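Local coordinates for protein putative Acetyltransferase (Lactobacillus plantarum WCFS1, PDB 3EFA) that probably transfers an acetyl group from acetyl-coenzyme A to an amine of a still unidentified substrate, as a member of the GNAT family of N-acetyltransferases, at residues A13-A16 and A17-L21; Q23-F26 and V27-G31. One frame throughout, in Å; residues are numbered along the deposited sequence.

Interaction 1 of 2, residues A13-A16 and A17-L21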
loop_
_atom_site.group_PDB
_atom_site.type_symbol
_atom_site.label_atom_id
_atom_site.label_comp_id
_atom_site.label_asym_id
_atom_site.label_seq_id
_atom_site.Cartn_x
_atom_site.Cartn_y
_atom_site.Cartn_z
ATOM N N ALA A 13 11.574 30.814 -4.696
ATOM C CA ALA A 13 11.452 30.798 -6.158
ATOM C C ALA A 13 11.066 29.421 -6.741
ATOM O O ALA A 13 10.165 29.331 -7.571
ATOM C CB ALA A 13 12.737 31.329 -6.815
ATOM N N ASN A 14 11.744 28.361 -6.312
ATOM C CA ASN A 14 11.428 27.012 -6.787
ATOM C C ASN A 14 10.048 26.520 -6.294
ATOM O O ASN A 14 9.304 25.846 -7.016
ATOM C CB ASN A 14 12.530 26.023 -6.379
ATOM C CG ASN A 14 12.511 24.740 -7.213
ATOM O OD1 ASN A 14 12.599 24.782 -8.449
ATOM N ND2 ASN A 14 12.415 23.594 -6.538
ATOM N N ARG A 15 9.730 26.866 -5.055
ATOM C CA ARG A 15 8.433 26.606 -4.450
ATOM C C ARG A 15 7.321 27.270 -5.266
ATOM O O ARG A 15 6.255 26.675 -5.508
ATOM C CB ARG A 15 8.452 27.227 -3.061
ATOM C CG ARG A 15 7.480 26.675 -2.085
ATOM C CD ARG A 15 8.023 26.895 -0.689
ATOM N NE ARG A 15 7.807 28.242 -0.198
ATOM C CZ ARG A 15 8.701 28.922 0.517
ATOM N NH1 ARG A 15 9.879 28.382 0.806
ATOM N NH2 ARG A 15 8.424 30.154 0.927
ATOM N N ALA A 16 7.587 28.506 -5.692
ATOM C CA ALA A 16 6.641 29.276 -6.484
ATOM C C ALA A 16 6.365 28.602 -7.826
ATOM O O ALA A 16 5.215 28.480 -8.240
ATOM C CB ALA A 16 7.152 30.735 -6.692
ATOM N N ALA A 17 7.430 28.187 -8.503
ATOM C CA ALA A 17 7.314 27.466 -9.755
ATOM C C ALA A 17 6.393 26.229 -9.626
ATOM O O ALA A 17 5.510 25.994 -10.469
ATOM C CB ALA A 17 8.714 27.050 -10.262
ATOM N N ALA A 18 6.606 25.453 -8.564
ATOM C CA ALA A 18 5.832 24.237 -8.318
ATOM C C ALA A 18 4.352 24.554 -8.045
ATOM O O ALA A 18 3.476 23.869 -8.566
ATOM C CB ALA A 18 6.424 23.454 -7.180
ATOM N N TYR A 19 4.076 25.592 -7.245
ATOM C CA TYR A 19 2.686 25.973 -6.964
ATOM C C TYR A 19 1.965 26.472 -8.238
ATOM O O TYR A 19 0.782 26.194 -8.449
ATOM C CB TYR A 19 2.604 27.063 -5.873
ATOM C CG TYR A 19 2.979 26.642 -4.465
ATOM C CD1 TYR A 19 3.595 25.429 -4.214
ATOM C CD2 TYR A 19 2.754 27.488 -3.387
ATOM C CE1 TYR A 19 3.951 25.054 -2.926
ATOM C CE2 TYR A 19 3.111 27.120 -2.090
ATOM C CZ TYR A 19 3.709 25.900 -1.869
ATOM O OH TYR A 19 4.075 25.517 -0.588
ATOM N N ALA A 20 2.683 27.215 -9.074
ATOM C CA ALA A 20 2.097 27.784 -10.282
ATOM C C ALA A 20 1.676 26.688 -11.251
ATOM O O ALA A 20 0.584 26.755 -11.823
ATOM C CB ALA A 20 3.073 28.811 -10.974
ATOM N N LEU A 21 2.536 25.685 -11.431
ATOM C CA LEU A 21 2.179 24.519 -12.260
ATOM C C LEU A 21 0.945 23.785 -11.712
ATOM O O LEU A 21 -0.001 23.516 -12.457
ATOM C CB LEU A 21 3.371 23.567 -12.438
ATOM C CG LEU A 21 4.539 24.113 -13.296
ATOM C CD1 LEU A 21 5.734 23.156 -13.375
ATOM C CD2 LEU A 21 4.078 24.482 -14.701
#
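R15 and Y19, one turn apart on helix 12-29, lay their side chains alongside each other and pointing the same way. The contact between them is aliphatic on aromatic: R15 CG makes an off-centre CH-pi approach to the Y19 ring, 4.3 Å from its centroid and 29° off the ring normal, with Y19 CZ the nearest ring atom at 3.9 Å from that methylene. The guanidinium plane is turned 52° from the ring, so the pair does not stack plane on plane. Two torsions bring the groups together. R15 sends CG opposite its own backbone N, while Y19 swings CG to the side of its backbone N (chi1 -69°), which tips the ring back along the helix over the preceding turn. Ring atom Y19 CD1 thereby comes to 3.2 Å from R15 O.

The hydrogen bonds are all of the alpha-helical i to i+4 kind. A17 N, A18 N, Y19 N and A20 N donate to the carbonyls of A13, N14, R15 and A16, with the bond from Y19 N to R15 O measuring 3.0 Å and the others nearly the same: regular alpha-helical bonding through this part.

A17 and A18 form the buried side. A17 rests on Y52 and P58, A18 on Y48 and T61, and N14, also buried, touches V50 and has a hydrogen bond between its OD1 and the hydroxyl of Y52. This part of helix 12-29 thus packs its alanine-rich side against strands 48-52 and 57-66, while Y19 reaches D42 in a loop.

Interaction 2 of 2, residues Q23-F26 and V27-G31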
loop_
_atom_site.group_PDB
_atom_site.type_symbol
_atom_site.label_atom_id
_atom_site.label_comp_id
_atom_site.label_asym_id
_atom_site.label_seq_id
_atom_site.Cartn_x
_atom_site.Cartn_y
_atom_site.Cartn_z
ATOM N N GLN A 23 -1.431 24.877 -9.619
ATOM C CA GLN A 23 -2.634 25.723 -9.671
ATOM C C GLN A 23 -3.245 25.689 -11.077
ATOM O O GLN A 23 -4.465 25.593 -11.241
ATOM C CB GLN A 23 -2.316 27.177 -9.234
ATOM C CG GLN A 23 -3.399 28.244 -9.547
ATOM C CD GLN A 23 -4.616 28.202 -8.610
ATOM O OE1 GLN A 23 -4.544 27.711 -7.478
ATOM N NE2 GLN A 23 -5.744 28.714 -9.091
ATOM N N ALA A 24 -2.393 25.743 -12.091
ATOM C CA ALA A 24 -2.883 25.790 -13.463
ATOM C C ALA A 24 -3.521 24.467 -13.886
ATOM O O ALA A 24 -4.590 24.474 -14.504
ATOM C CB ALA A 24 -1.769 26.197 -14.437
ATOM N N VAL A 25 -2.874 23.349 -13.535
ATOM C CA VAL A 25 -3.295 22.009 -13.970
ATOM C C VAL A 25 -4.416 21.375 -13.126
ATOM O O VAL A 25 -5.466 20.997 -13.652
ATOM C CB VAL A 25 -2.088 21.023 -14.035
ATOM C CG1 VAL A 25 -2.553 19.605 -14.333
ATOM C CG2 VAL A 25 -1.064 21.469 -15.086
ATOM N N PHE A 26 -4.186 21.240 -11.823
ATOM C CA PHE A 26 -5.147 20.563 -10.943
ATOM C C PHE A 26 -6.369 21.427 -10.613
ATOM O O PHE A 26 -7.500 20.965 -10.733
ATOM C CB PHE A 26 -4.485 20.093 -9.634
ATOM C CG PHE A 26 -3.462 18.997 -9.813
ATOM C CD1 PHE A 26 -3.843 17.723 -10.260
ATOM C CD2 PHE A 26 -2.125 19.223 -9.506
ATOM C CE1 PHE A 26 -2.899 16.698 -10.421
ATOM C CE2 PHE A 26 -1.170 18.210 -9.661
ATOM C CZ PHE A 26 -1.559 16.939 -10.118
ATOM N N VAL A 27 -6.138 22.675 -10.191
ATOM C CA VAL A 27 -7.225 23.550 -9.760
ATOM C C VAL A 27 -8.023 24.133 -10.942
ATOM O O VAL A 27 -9.237 23.987 -11.007
ATOM C CB VAL A 27 -6.723 24.696 -8.811
ATOM C CG1 VAL A 27 -7.877 25.614 -8.375
ATOM C CG2 VAL A 27 -6.042 24.118 -7.587
ATOM N N GLU A 28 -7.343 24.787 -11.876
ATOM C CA GLU A 28 -8.055 25.494 -12.941
ATOM C C GLU A 28 -8.484 24.611 -14.117
ATOM O O GLU A 28 -9.633 24.657 -14.553
ATOM C CB GLU A 28 -7.251 26.713 -13.411
ATOM C CG GLU A 28 -7.235 27.827 -12.350
ATOM C CD GLU A 28 -6.370 29.022 -12.725
ATOM O OE1 GLU A 28 -5.806 29.642 -11.805
ATOM O OE2 GLU A 28 -6.262 29.349 -13.924
ATOM N N GLU A 29 -7.559 23.805 -14.619
ATOM C CA GLU A 29 -7.826 22.982 -15.785
ATOM C C GLU A 29 -8.740 21.794 -15.459
ATOM O O GLU A 29 -9.606 21.437 -16.258
ATOM C CB GLU A 29 -6.513 22.489 -16.408
ATOM C CG GLU A 29 -6.693 21.430 -17.492
ATOM C CD GLU A 29 -5.367 20.912 -18.029
ATOM O OE1 GLU A 29 -4.319 21.520 -17.725
ATOM O OE2 GLU A 29 -5.371 19.898 -18.756
ATOM N N ARG A 30 -8.554 21.198 -14.284
ATOM C CA ARG A 30 -9.266 19.967 -13.944
ATOM C C ARG A 30 -10.304 20.104 -12.829
ATOM O O ARG A 30 -10.961 19.134 -12.478
ATOM C CB ARG A 30 -8.271 18.848 -13.632
ATOM C CG ARG A 30 -7.495 18.406 -14.861
ATOM C CD ARG A 30 -6.256 17.630 -14.496
ATOM N NE ARG A 30 -6.574 16.455 -13.700
ATOM C CZ ARG A 30 -5.684 15.533 -13.352
ATOM N NH1 ARG A 30 -4.416 15.654 -13.734
ATOM N NH2 ARG A 30 -6.063 14.491 -12.622
ATOM N N GLY A 31 -10.441 21.306 -12.277
ATOM C CA GLY A 31 -11.523 21.603 -11.355
ATOM C C GLY A 31 -11.447 21.013 -9.957
ATOM O O GLY A 31 -12.459 20.923 -9.264
#
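The guanidinium of R30 has the ring of F26 over one face, offset toward the rim: F26 CD1 stands 4.1 Å above the guanidinium plane. The two side chains run side by side, but their planes are 53° apart, so this is not a parallel stack; the nearest atoms are R30 NH1 and F26 CE1, 3.8 Å apart. V25 CG1 meets the aliphatic part of R30 at CD. The far end of the arginine is held by a salt bridge from NH2 to E113.

The second pair of flat groups is joined by a hydrogen bond. Q23 NE2 donates to E28 OE1 at 2.9 Å, almost straight at 174°, and the acceptor lies in the plane of the amide. OE1 offers its anti lone pair, and the amide and carboxylate planes are 68° apart. A bend in Q23 at chi2 turns the amide toward the following turn, where NE2 also lies against V27 CG1.

E29 lies alongside V25, and its carboxylate forms a salt bridge with R84. Beneath the side chains the backbone is wider than an alpha-helix. E28 N bonds to Q23 O at 3.1 Å and E29 N to A24 O at 3.0 Å, both five residues back, followed by a weak bond from R30 N to V25 O.

Such i to i+5 bonding defines pi-type turns, here at the C-terminal end of helix 12-29, where G31 leaves helical geometry with positive phi; at this helix end of the GNAT domain, E29 and R30 pair with R84 and E113.

Both contacts belong to helix 12-29 and come in series along it: interaction 1 occupies its N-terminal part and interaction 2 its C-terminal end, with centres about 14 Å apart and no touch between them beyond their closeness in sequence. The helix changes character along this path, from regular alpha-helical bonding at 13-21 to wider pi-type turns at 23-29. Its surroundings change as well. Residues 13-21 pack on strands 48-52 and 57-66, whereas V25 and F26 meet C78 of strand 71-79, with helix 34-37 nearby. One helix therefore spans successive neighbouring strands of the mixed GNAT sheet, from its partly buried start to its more exposed end.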